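Long-range contact in SusD superfamily protein (Bacteroides thetaiotaomicron, PDB 3MCX), which is of uncharacterised function but, as a SusD-family outer-membrane protein, probably helps bind glycans for uptake by the bacterium: residues Y176-L187 with A204-M215. Numbering follows the deposited sequence.
Sequences YEQVVSDMSNAL and AQALLSRVYLNM. With ZN (zinc ion), chain B.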
loop_
_atom_site.group_PDB
_atom_site.type_symbol
_atom_site.label_atom_id
_atom_site.label_comp_id
_atom_site.label_asym_id
_atom_site.label_seq_id
_atom_site.Cartn_x
_atom_site.Cartn_y
_atom_site.Cartn_z
ATOM N N TYR A 176 15.384 6.424 0.466
ATOM C CA TYR A 176 15.191 5.377 1.482
ATOM C C TYR A 176 15.926 5.687 2.803
ATOM O O TYR A 176 15.414 5.412 3.883
ATOM C CB TYR A 176 15.575 3.989 0.960
ATOM C CG TYR A 176 14.498 3.213 0.229
ATOM C CD1 TYR A 176 14.192 3.454 -1.099
ATOM C CD2 TYR A 176 13.836 2.184 0.865
ATOM C CE1 TYR A 176 13.223 2.708 -1.768
ATOM C CE2 TYR A 176 12.868 1.434 0.207
ATOM C CZ TYR A 176 12.593 1.684 -1.115
ATOM O OH TYR A 176 11.644 0.910 -1.759
ATOM N N GLU A 177 17.122 6.243 2.715
ATOM C CA GLU A 177 17.858 6.640 3.941
ATOM C C GLU A 177 17.011 7.600 4.762
ATOM O O GLU A 177 16.916 7.470 5.974
ATOM C CB GLU A 177 19.160 7.318 3.625
ATOM C CG GLU A 177 20.245 6.421 3.173
ATOM C CD GLU A 177 21.496 7.224 2.848
ATOM O OE1 GLU A 177 21.387 8.462 2.573
ATOM O OE2 GLU A 177 22.595 6.618 2.903
ATOM N N GLN A 178 16.374 8.553 4.093
ATOM C CA GLN A 178 15.552 9.543 4.827
ATOM C C GLN A 178 14.287 8.908 5.404
ATOM O O GLN A 178 13.909 9.255 6.544
ATOM C CB GLN A 178 15.210 10.731 3.923
ATOM C CG GLN A 178 14.528 11.878 4.632
ATOM C CD GLN A 178 15.406 12.522 5.658
ATOM O OE1 GLN A 178 16.505 12.999 5.350
ATOM N NE2 GLN A 178 14.930 12.564 6.903
ATOM N N VAL A 179 13.682 7.974 4.648
ATOM C CA VAL A 179 12.521 7.264 5.140
ATOM C C VAL A 179 12.846 6.512 6.424
ATOM O O VAL A 179 12.136 6.614 7.434
ATOM C CB VAL A 179 12.023 6.268 4.114
ATOM C CG1 VAL A 179 10.931 5.349 4.724
ATOM C CG2 VAL A 179 11.516 7.015 2.844
ATOM N N VAL A 180 13.924 5.731 6.358
ATOM C CA VAL A 180 14.379 4.936 7.499
ATOM C C VAL A 180 14.727 5.825 8.691
ATOM O O VAL A 180 14.346 5.532 9.829
ATOM C CB VAL A 180 15.569 4.028 7.099
ATOM C CG1 VAL A 180 16.206 3.371 8.341
ATOM C CG2 VAL A 180 15.076 2.916 6.093
ATOM N N SER A 181 15.413 6.923 8.443
ATOM C CA SER A 181 15.743 7.863 9.501
ATOM C C SER A 181 14.480 8.399 10.205
ATOM O O SER A 181 14.389 8.425 11.448
ATOM C CB SER A 181 16.536 9.026 8.905
ATOM O OG SER A 181 16.911 9.980 9.880
ATOM N N ASP A 182 13.529 8.872 9.419
ATOM C CA ASP A 182 12.300 9.447 9.983
ATOM C C ASP A 182 11.542 8.434 10.829
ATOM O O ASP A 182 11.143 8.716 11.949
ATOM C CB ASP A 182 11.397 9.987 8.890
ATOM C CG ASP A 182 11.919 11.273 8.257
ATOM O OD1 ASP A 182 12.919 11.823 8.725
ATOM O OD2 ASP A 182 11.258 11.738 7.290
HETATM N N MSE A 183 11.372 7.234 10.311
HETATM C CA MSE A 183 10.582 6.242 11.045
HETATM C C MSE A 183 11.330 5.775 12.276
HETATM O O MSE A 183 10.707 5.598 13.343
HETATM C CB MSE A 183 10.233 5.071 10.161
HETATM C CG MSE A 183 9.388 5.395 8.947
HETATM SE SE MSE A 183 8.777 3.751 8.103
HETATM C CE MSE A 183 7.692 4.583 6.752
ATOM N N SER A 184 12.643 5.587 12.156
ATOM C CA SER A 184 13.456 5.121 13.276
ATOM C C SER A 184 13.561 6.167 14.386
ATOM O O SER A 184 13.477 5.838 15.585
ATOM C CB SER A 184 14.869 4.752 12.786
ATOM O OG SER A 184 14.791 3.724 11.795
ATOM N N ASN A 185 13.782 7.419 13.997
ATOM C CA ASN A 185 13.898 8.528 14.950
ATOM C C ASN A 185 12.569 8.788 15.671
ATOM O O ASN A 185 12.579 9.296 16.798
ATOM C CB ASN A 185 14.398 9.803 14.270
ATOM C CG ASN A 185 15.867 9.726 13.874
ATOM O OD1 ASN A 185 16.649 9.074 14.548
ATOM N ND2 ASN A 185 16.252 10.445 12.811
ATOM N N ALA A 186 11.464 8.419 15.038
ATOM C CA ALA A 186 10.133 8.532 15.635
ATOM C C ALA A 186 9.871 7.538 16.762
ATOM O O ALA A 186 9.123 7.829 17.677
ATOM C CB ALA A 186 9.065 8.337 14.558
ATOM N N LEU A 187 10.482 6.360 16.722
ATOM C CA LEU A 187 9.980 5.233 17.530
ATOM C C LEU A 187 9.838 5.506 19.030
ATOM O O LEU A 187 8.812 5.161 19.633
ATOM C CB LEU A 187 10.860 3.982 17.330
ATOM C CG LEU A 187 10.931 3.362 15.950
ATOM C CD1 LEU A 187 11.970 2.260 15.990
ATOM C CD2 LEU A 187 9.557 2.826 15.521
ATOM N N ALA A 204 4.709 1.651 13.270
ATOM C CA ALA A 204 5.964 2.143 12.724
ATOM C C ALA A 204 6.996 1.026 12.476
ATOM O O ALA A 204 7.655 1.007 11.437
ATOM C CB ALA A 204 6.567 3.270 13.617
ATOM N N GLN A 205 7.117 0.083 13.395
ATOM C CA GLN A 205 8.008 -1.052 13.162
ATOM C C GLN A 205 7.479 -1.917 12.022
ATOM O O GLN A 205 8.277 -2.404 11.226
ATOM C CB GLN A 205 8.189 -1.885 14.442
ATOM C CG GLN A 205 9.182 -1.321 15.432
ATOM C CD GLN A 205 10.627 -1.541 14.965
ATOM O OE1 GLN A 205 11.063 -0.959 13.979
ATOM N NE2 GLN A 205 11.348 -2.404 15.656
ATOM N N ALA A 206 6.163 -2.097 11.931
ATOM C CA ALA A 206 5.553 -2.843 10.825
ATOM C C ALA A 206 5.894 -2.169 9.499
ATOM O O ALA A 206 6.337 -2.822 8.548
ATOM C CB ALA A 206 4.018 -2.930 11.006
ATOM N N LEU A 207 5.730 -0.852 9.437
ATOM C CA LEU A 207 6.060 -0.133 8.204
ATOM C C LEU A 207 7.557 -0.217 7.892
ATOM O O LEU A 207 7.951 -0.394 6.721
ATOM C CB LEU A 207 5.645 1.338 8.293
ATOM C CG LEU A 207 4.134 1.566 8.309
ATOM C CD1 LEU A 207 3.856 3.032 8.743
ATOM C CD2 LEU A 207 3.490 1.175 6.935
ATOM N N LEU A 208 8.404 -0.130 8.916
ATOM C CA LEU A 208 9.829 -0.327 8.697
ATOM C C LEU A 208 10.131 -1.716 8.126
ATOM O O LEU A 208 11.022 -1.852 7.290
ATOM C CB LEU A 208 10.627 -0.071 9.980
ATOM C CG LEU A 208 11.003 1.400 10.225
ATOM C CD1 LEU A 208 11.414 1.595 11.724
ATOM C CD2 LEU A 208 12.136 1.823 9.281
ATOM N N SER A 209 9.394 -2.748 8.539
ATOM C CA SER A 209 9.618 -4.080 7.939
ATOM C C SER A 209 9.341 -4.070 6.445
ATOM O O SER A 209 10.076 -4.708 5.674
ATOM C CB SER A 209 8.871 -5.218 8.658
ATOM O OG SER A 209 7.486 -5.238 8.366
ATOM N N ARG A 210 8.305 -3.349 6.020
ATOM C CA ARG A 210 7.999 -3.197 4.618
ATOM C C ARG A 210 9.092 -2.438 3.903
ATOM O O ARG A 210 9.497 -2.815 2.820
ATOM C CB ARG A 210 6.652 -2.482 4.483
ATOM C CG ARG A 210 6.217 -2.223 3.034
ATOM C CD ARG A 210 5.006 -1.332 2.946
ATOM N NE ARG A 210 3.794 -1.946 3.466
ATOM C CZ ARG A 210 2.638 -1.302 3.634
ATOM N NH1 ARG A 210 2.542 -0.013 3.379
ATOM N NH2 ARG A 210 1.572 -1.958 4.048
ATOM N N VAL A 211 9.514 -1.309 4.485
ATOM C CA VAL A 211 10.563 -0.508 3.866
ATOM C C VAL A 211 11.872 -1.296 3.685
ATOM O O VAL A 211 12.446 -1.361 2.581
ATOM C CB VAL A 211 10.782 0.826 4.654
ATOM C CG1 VAL A 211 11.989 1.588 4.144
ATOM C CG2 VAL A 211 9.515 1.661 4.618
ATOM N N TYR A 212 12.361 -1.874 4.777
ATOM C CA TYR A 212 13.612 -2.640 4.732
ATOM C C TYR A 212 13.521 -3.811 3.747
ATOM O O TYR A 212 14.469 -4.109 3.018
ATOM C CB TYR A 212 13.935 -3.149 6.121
ATOM C CG TYR A 212 14.539 -2.153 7.094
ATOM C CD1 TYR A 212 15.616 -1.340 6.738
ATOM C CD2 TYR A 212 14.046 -2.056 8.407
ATOM C CE1 TYR A 212 16.195 -0.461 7.668
ATOM C CE2 TYR A 212 14.628 -1.194 9.332
ATOM C CZ TYR A 212 15.683 -0.393 8.963
ATOM O OH TYR A 212 16.259 0.459 9.898
ATOM N N LEU A 213 12.390 -4.501 3.719
ATOM C CA LEU A 213 12.224 -5.652 2.821
ATOM C C LEU A 213 12.430 -5.197 1.364
ATOM O O LEU A 213 13.110 -5.863 0.587
ATOM C CB LEU A 213 10.832 -6.309 3.010
ATOM C CG LEU A 213 10.563 -7.598 2.226
ATOM C CD1 LEU A 213 11.553 -8.749 2.505
ATOM C CD2 LEU A 213 9.109 -8.025 2.477
ATOM N N ASN A 214 11.859 -4.056 1.001
ATOM C CA ASN A 214 11.949 -3.526 -0.383
ATOM C C ASN A 214 13.315 -2.901 -0.665
ATOM O O ASN A 214 13.642 -2.617 -1.812
ATOM C CB ASN A 214 10.780 -2.575 -0.661
ATOM C CG ASN A 214 9.519 -3.326 -0.945
ATOM O OD1 ASN A 214 9.418 -3.973 -2.005
ATOM N ND2 ASN A 214 8.578 -3.320 0.014
HETATM N N MSE A 215 14.141 -2.750 0.366
HETATM C CA MSE A 215 15.555 -2.398 0.172
HETATM C C MSE A 215 16.432 -3.634 0.092
HETATM O O MSE A 215 17.662 -3.505 -0.105
HETATM C CB MSE A 215 16.101 -1.615 1.350
HETATM C CG MSE A 215 15.576 -0.287 1.532
HETATM SE SE MSE A 215 16.305 0.502 3.160
HETATM C CE MSE A 215 17.718 0.913 2.780
HETATM ZN ZN ZN B . 22.883 9.606 2.219
HETATM O O HOH W 1 15.184 0.989 12.285
HETATM O O HOH W 2 21.642 11.099 1.766
#
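Val211 fits as a knob into the hole formed by Tyr176, Val179, Val180 and Met183. Its CG1 lies 3.8 Å from Tyr176 CD2 and also meets Val180 CG2, its CG2 meets Met183 CE, and Val179 CG1 touches both methyls. The Tyr176 ring reaches toward the C-terminal part of 204-215, where Val211 O stands at the ring edge, near its plane, 3.7 Å from Tyr176 CE2. Selenomethionine Met215 runs past this ring in the opposite sense, SE 5.0 Å from the ring centroid and 64° off its normal, an oblique Met-aromatic contact. An alanine in place of Tyr176 would probably leave Met215 SE without its aromatic partner and open a gap beside Val211 CG1. Farther along, selenomethionine Met183 runs past Leu208 in the opposite direction, Met183 CB 3.8 Å from Leu208 CG; its chi1 of -62° and the extended chain beyond CG carry SE to Leu207 CB and CE to Val211 CG2. Leu187 CD2 closes this end against Ala204 CB at 3.6 Å.

At the polar margin, Val180 CG1 approaches Tyr212 OH, and water 1, at the edge of the Tyr212 ring and in its plane, bridges the hydroxyl to Ser184 OG, to which it donates at 2.8 Å. Ser184 OG is positioned by its own bond to Val180 O (2.7 Å), arriving on the carbonyl face opposite Ser184 N. Away from the interface, Glu177 OE1 binds a zinc ion, with water 2 as a further ligand.

The two helices run nearly antiparallel (160°), axes 9.9 Å apart, a helical hairpin consistent with the TPR-like helical packing of SusD proteins. Beyond it, helix 115-140 backs 176-187 through the Arg129-Asp182 salt bridge, whereas helices 218-231 and 356-370 flank 204-215, and Arg210 pairs with Glu358.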